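Lovastatin nonaketide synthase mokA (Monascus pilosus, PDB 6AD3) builds the nonaketide chain of lovastatin (monacolin K) as an iterative type I polyketide synthase, represented here by its condensation domain. Local coordinates at residues A[312-315]-A[316-320]; A[392-395]-A[396-400]. The protein carries 1 engineered substitution. All blocks are in the same frame, centred on the assembly; numbering follows the deposited sequence.

Both contacts are local, each made within a single helix of the condensation domain: contact 1 in helix 310-322 and contact 2 in helix 386-401. Their centres lie about 19 Å apart and they do not touch, yet helix 327-343 packs against the inner side of both, meeting Ile316 and Ser320 in the first and Thr393 and Val397 in the second. Both contacts are partly buried: each helix turns small or apolar residues inward and mostly charged ones outward. Their outer chemistry differs: in contact 1 an aromatic ring is flanked by a glutamate and an arginine, whereas contact 2 has no ring across its segments and lays a lysine chain over a guanidinium.

Contact 1. Residues A[312-315]-A[316-320]; sequences VAFR and IRERS
With its CG trans to the backbone N (chi1 171°), Phe314 extends its ring along the outside of helix 310-322, while Glu318, one turn on, has a chain bent at chi2 and folds back to lie over it. This is an i to i+4 pairing on the outer face of an amphipathic helix of the condensation domain. Glu318 CG sits 3.8 Å from the centroid of the Phe314 ring, a CH-pi contact over the face but displaced toward the rim. Beyond it the carboxylate lies almost parallel to the ring, the two planes only 5° apart. The acid's charge is taken up further along the helix, where Glu318 OE1 forms a salt bridge with Arg321.

Arg317 comes to the same ring from another direction. Its chain bends at chi3 and runs back toward the preceding turn, placing NH2 in the plane of the Phe314 ring at its edge, 3.6 Å from Phe314 CD1. The ring and guanidinium planes are steeply inclined, at 75°, so this is no flat stack; instead one guanidinium face rests on the backbone at Phe314 CA.

The buried side is largely apolar. Val312 CG1 touches Ile316 CD1 at 4.0 Å, and Ile316 continues onto Phe330 and Tyr331 of helix 327-343, while Val312 and Ile316 both meet Ser511 of helix 495-512. Underneath, regular backbone hydrogen bonds join the two segments, from Ile316 N to Val312 O through to Arg319 N to Arg315 O. At the far end, Ile316 O is held twice by one residue: Ser320 N approaches one face of the carbonyl plane at 2.9 Å, and Ser320 OG donates from the opposite face at 2.8 Å.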
loop_
_atom_site.group_PDB
_atom_site.type_symbol
_atom_site.label_atom_id
_atom_site.label_comp_id
_atom_site.label_asym_id
_atom_site.label_seq_id
_atom_site.Cartn_x
_atom_site.Cartn_y
_atom_site.Cartn_z
ATOM N N VAL A 312 -22.068 9.369 8.660
ATOM C CA VAL A 312 -20.953 10.243 8.269
ATOM C C VAL A 312 -20.495 9.897 6.852
ATOM O O VAL A 312 -20.295 10.787 6.003
ATOM C CB VAL A 312 -19.761 10.140 9.244
ATOM C CG1 VAL A 312 -18.624 11.008 8.764
ATOM C CG2 VAL A 312 -20.186 10.549 10.658
ATOM N N ALA A 313 -20.409 8.624 6.562
ATOM C CA ALA A 313 -20.056 8.176 5.187
ATOM C C ALA A 313 -21.045 8.650 4.144
ATOM O O ALA A 313 -20.648 9.097 3.043
ATOM C CB ALA A 313 -19.933 6.686 5.136
ATOM N N PHE A 314 -22.321 8.600 4.507
ATOM C CA PHE A 314 -23.407 9.086 3.645
ATOM C C PHE A 314 -23.276 10.574 3.374
ATOM O O PHE A 314 -23.393 11.015 2.216
ATOM C CB PHE A 314 -24.768 8.746 4.269
ATOM C CG PHE A 314 -25.943 9.399 3.567
ATOM C CD1 PHE A 314 -26.459 8.844 2.408
ATOM C CD2 PHE A 314 -26.437 10.591 4.011
ATOM C CE1 PHE A 314 -27.509 9.453 1.748
ATOM C CE2 PHE A 314 -27.509 11.198 3.376
ATOM C CZ PHE A 314 -28.052 10.615 2.254
ATOM N N ARG A 315 -23.064 11.384 4.418
ATOM C CA ARG A 315 -22.908 12.815 4.236
ATOM C C ARG A 315 -21.698 13.130 3.370
ATOM O O ARG A 315 -21.715 14.062 2.570
ATOM C CB ARG A 315 -22.778 13.532 5.585
ATOM C CG ARG A 315 -24.067 13.520 6.382
ATOM C CD ARG A 315 -24.037 14.449 7.582
ATOM N NE ARG A 315 -25.200 14.139 8.410
ATOM C CZ ARG A 315 -25.165 13.323 9.454
ATOM N NH1 ARG A 315 -23.989 13.047 10.024
ATOM N NH2 ARG A 315 -26.309 12.940 10.036
ATOM N N ILE A 316 -20.636 12.379 3.551
ATOM C CA ILE A 316 -19.477 12.584 2.727
ATOM C C ILE A 316 -19.775 12.288 1.242
ATOM O O ILE A 316 -19.393 13.053 0.368
ATOM C CB ILE A 316 -18.290 11.767 3.256
ATOM C CG1 ILE A 316 -17.804 12.391 4.567
ATOM C CG2 ILE A 316 -17.145 11.749 2.228
ATOM C CD1 ILE A 316 -16.777 11.517 5.298
ATOM N N ARG A 317 -20.519 11.238 0.955
ATOM C CA ARG A 317 -20.877 10.969 -0.442
ATOM C C ARG A 317 -21.725 12.090 -0.999
ATOM O O ARG A 317 -21.500 12.542 -2.118
ATOM C CB ARG A 317 -21.607 9.631 -0.593
ATOM C CG ARG A 317 -20.732 8.429 -0.270
ATOM C CD ARG A 317 -21.361 7.111 -0.733
ATOM N NE ARG A 317 -22.684 6.888 -0.170
ATOM C CZ ARG A 317 -22.903 6.376 1.036
ATOM N NH1 ARG A 317 -21.886 5.989 1.780
ATOM N NH2 ARG A 317 -24.145 6.203 1.466
ATOM N N GLU A 318 -22.671 12.579 -0.199
ATOM C CA GLU A 318 -23.586 13.652 -0.667
ATOM C C GLU A 318 -22.837 14.934 -0.959
ATOM O O GLU A 318 -23.032 15.551 -2.006
ATOM C CB GLU A 318 -24.709 13.916 0.351
ATOM C CG GLU A 318 -25.576 12.702 0.571
ATOM C CD GLU A 318 -26.119 12.132 -0.739
ATOM O OE1 GLU A 318 -25.582 11.097 -1.241
ATOM O OE2 GLU A 318 -26.983 12.790 -1.318
ATOM N N ARG A 319 -22.059 15.403 0.014
ATOM C CA ARG A 319 -21.374 16.687 -0.103
ATOM C C ARG A 319 -20.237 16.616 -1.174
ATOM O O ARG A 319 -20.032 17.559 -1.892
ATOM C CB ARG A 319 -20.824 17.160 1.273
ATOM C CG ARG A 319 -21.861 17.311 2.438
ATOM C CD ARG A 319 -23.253 17.808 2.058
ATOM N NE ARG A 319 -23.284 19.254 1.775
ATOM C CZ ARG A 319 -23.577 20.202 2.658
ATOM N NH1 ARG A 319 -23.873 19.912 3.937
ATOM N NH2 ARG A 319 -23.461 21.464 2.287
ATOM N N SER A 320 -19.595 15.461 -1.319
ATOM C CA SER A 320 -18.639 15.243 -2.398
ATOM C C SER A 320 -19.300 15.432 -3.780
ATOM O O SER A 320 -18.870 16.260 -4.593
ATOM C CB SER A 320 -18.010 13.858 -2.271
ATOM O OG SER A 320 -17.201 13.840 -1.101
#

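Contact 2. Residues A[392-395]-A[396-400]; sequences ATKD and KVREA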
loop_
_atom_site.group_PDB
_atom_site.type_symbol
_atom_site.label_atom_id
_atom_site.label_comp_id
_atom_site.label_asym_id
_atom_site.label_seq_id
_atom_site.Cartn_x
_atom_site.Cartn_y
_atom_site.Cartn_z
ATOM N N ALA A 392 -10.435 22.515 -4.404
ATOM C CA ALA A 392 -9.020 22.734 -4.766
ATOM C C ALA A 392 -8.239 21.425 -4.678
ATOM O O ALA A 392 -7.366 21.147 -5.497
ATOM C CB ALA A 392 -8.389 23.786 -3.884
ATOM N N THR A 393 -8.606 20.596 -3.723
ATOM C CA THR A 393 -7.942 19.303 -3.554
ATOM C C THR A 393 -8.328 18.359 -4.694
ATOM O O THR A 393 -7.468 17.678 -5.263
ATOM C CB THR A 393 -8.282 18.690 -2.186
ATOM O OG1 THR A 393 -7.747 19.536 -1.156
ATOM C CG2 THR A 393 -7.640 17.280 -2.035
ATOM N N LYS A 394 -9.594 18.378 -5.092
ATOM C CA LYS A 394 -10.015 17.705 -6.296
ATOM C C LYS A 394 -9.158 18.097 -7.528
ATOM O O LYS A 394 -8.734 17.235 -8.288
ATOM C CB LYS A 394 -11.490 17.985 -6.542
ATOM C CG LYS A 394 -12.117 17.241 -7.703
ATOM C CD LYS A 394 -12.342 18.127 -8.906
ATOM C CE LYS A 394 -13.261 19.299 -8.617
ATOM N NZ LYS A 394 -13.139 20.332 -9.691
ATOM N N ASP A 395 -8.948 19.386 -7.748
ATOM C CA ASP A 395 -8.147 19.834 -8.905
ATOM C C ASP A 395 -6.677 19.379 -8.793
ATOM O O ASP A 395 -6.060 18.961 -9.775
ATOM C CB ASP A 395 -8.208 21.363 -9.032
ATOM C CG ASP A 395 -9.592 21.863 -9.394
ATOM O OD1 ASP A 395 -10.378 21.093 -9.972
ATOM O OD2 ASP A 395 -9.921 23.006 -9.027
ATOM N N LYS A 396 -6.165 19.364 -7.570
ATOM C CA LYS A 396 -4.763 18.969 -7.302
ATOM C C LYS A 396 -4.572 17.488 -7.637
ATOM O O LYS A 396 -3.564 17.084 -8.233
ATOM C CB LYS A 396 -4.438 19.234 -5.827
ATOM C CG LYS A 396 -3.034 18.833 -5.386
ATOM C CD LYS A 396 -2.681 19.390 -3.988
ATOM C CE LYS A 396 -2.275 20.851 -4.076
ATOM N NZ LYS A 396 -0.954 21.143 -3.535
ATOM N N VAL A 397 -5.544 16.676 -7.260
ATOM C CA VAL A 397 -5.499 15.248 -7.543
ATOM C C VAL A 397 -5.664 14.947 -9.030
ATOM O O VAL A 397 -4.875 14.198 -9.624
ATOM C CB VAL A 397 -6.600 14.515 -6.768
ATOM C CG1 VAL A 397 -6.773 13.105 -7.277
ATOM C CG2 VAL A 397 -6.314 14.541 -5.274
ATOM N N ARG A 398 -6.580 15.650 -9.669
ATOM C CA ARG A 398 -6.778 15.457 -11.112
ATOM C C ARG A 398 -5.505 15.833 -11.873
ATOM O O ARG A 398 -5.086 15.122 -12.786
ATOM C CB ARG A 398 -7.977 16.262 -11.619
ATOM C CG ARG A 398 -9.317 15.683 -11.169
ATOM C CD ARG A 398 -10.470 16.541 -11.714
ATOM N NE ARG A 398 -11.735 15.822 -11.763
ATOM C CZ ARG A 398 -12.860 16.333 -12.259
ATOM N NH1 ARG A 398 -12.880 17.568 -12.760
ATOM N NH2 ARG A 398 -13.966 15.606 -12.269
ATOM N N GLU A 399 -4.841 16.887 -11.447
ATOM C CA GLU A 399 -3.599 17.279 -12.107
ATOM C C GLU A 399 -2.499 16.236 -11.857
ATOM O O GLU A 399 -1.783 15.851 -12.763
ATOM C CB GLU A 399 -3.170 18.650 -11.628
ATOM C CG GLU A 399 -2.053 19.265 -12.435
ATOM C CD GLU A 399 -1.670 20.624 -11.891
ATOM O OE1 GLU A 399 -0.864 20.683 -10.939
ATOM O OE2 GLU A 399 -2.244 21.613 -12.356
ATOM N N ALA A 400 -2.377 15.782 -10.620
ATOM C CA ALA A 400 -1.426 14.730 -10.291
ATOM C C ALA A 400 -1.653 13.500 -11.177
ATOM O O ALA A 400 -0.706 12.872 -11.591
ATOM C CB ALA A 400 -1.509 14.357 -8.824
#
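Lys394 leans on Arg398 one turn further along helix 386-401, an i to i+4 contact on a partly exposed side of this condensation-domain helix, where Lys394 also touches Gln329. From CB, its chain leaves with CG trans to the backbone N (chi1 -175°), then bends at chi2 and chi3, carrying CD forward along the helix to the arginine. CD is the atom that touches: it lies 3.7 Å from both Arg398 CD and Arg398 NE, and stands over one face of the guanidinium, displaced toward its rim. CE carries the chain past this contact, and NZ ends 2.9 Å from Asp395 OD1 in a salt bridge with the adjacent residue. The ammonium meets that oxygen on its syn side, 27° out of the carboxylate plane.

Arg398 offers a flat guanidinium at the end of an extended chain. Its CG passes 3.3 Å from Lys394 O, the same carbonyl that accepts the backbone bond from Arg398 N.

On the buried side, Thr393 and Val397 touch Leu332 of helix 327-343, and Thr393 OG1 bonds back to His389 O. Elsewhere round the helix, Lys396 makes a cation-pi contact with Phe377 and Glu399 OE1 is bonded to Tyr261.

Lys394 NZ stands 4.1 Å from Arg398 NH1, close enough for the like charges to disfavour each other. The Asp395 carboxylate, bound to the lysine and 5.1 Å from Arg398 NH1 through OD1, probably offsets part of that repulsion; the lysine packs through a methylene, CD, against the guanidinium face and Arg398 CD, with its ammonium turned to Asp395.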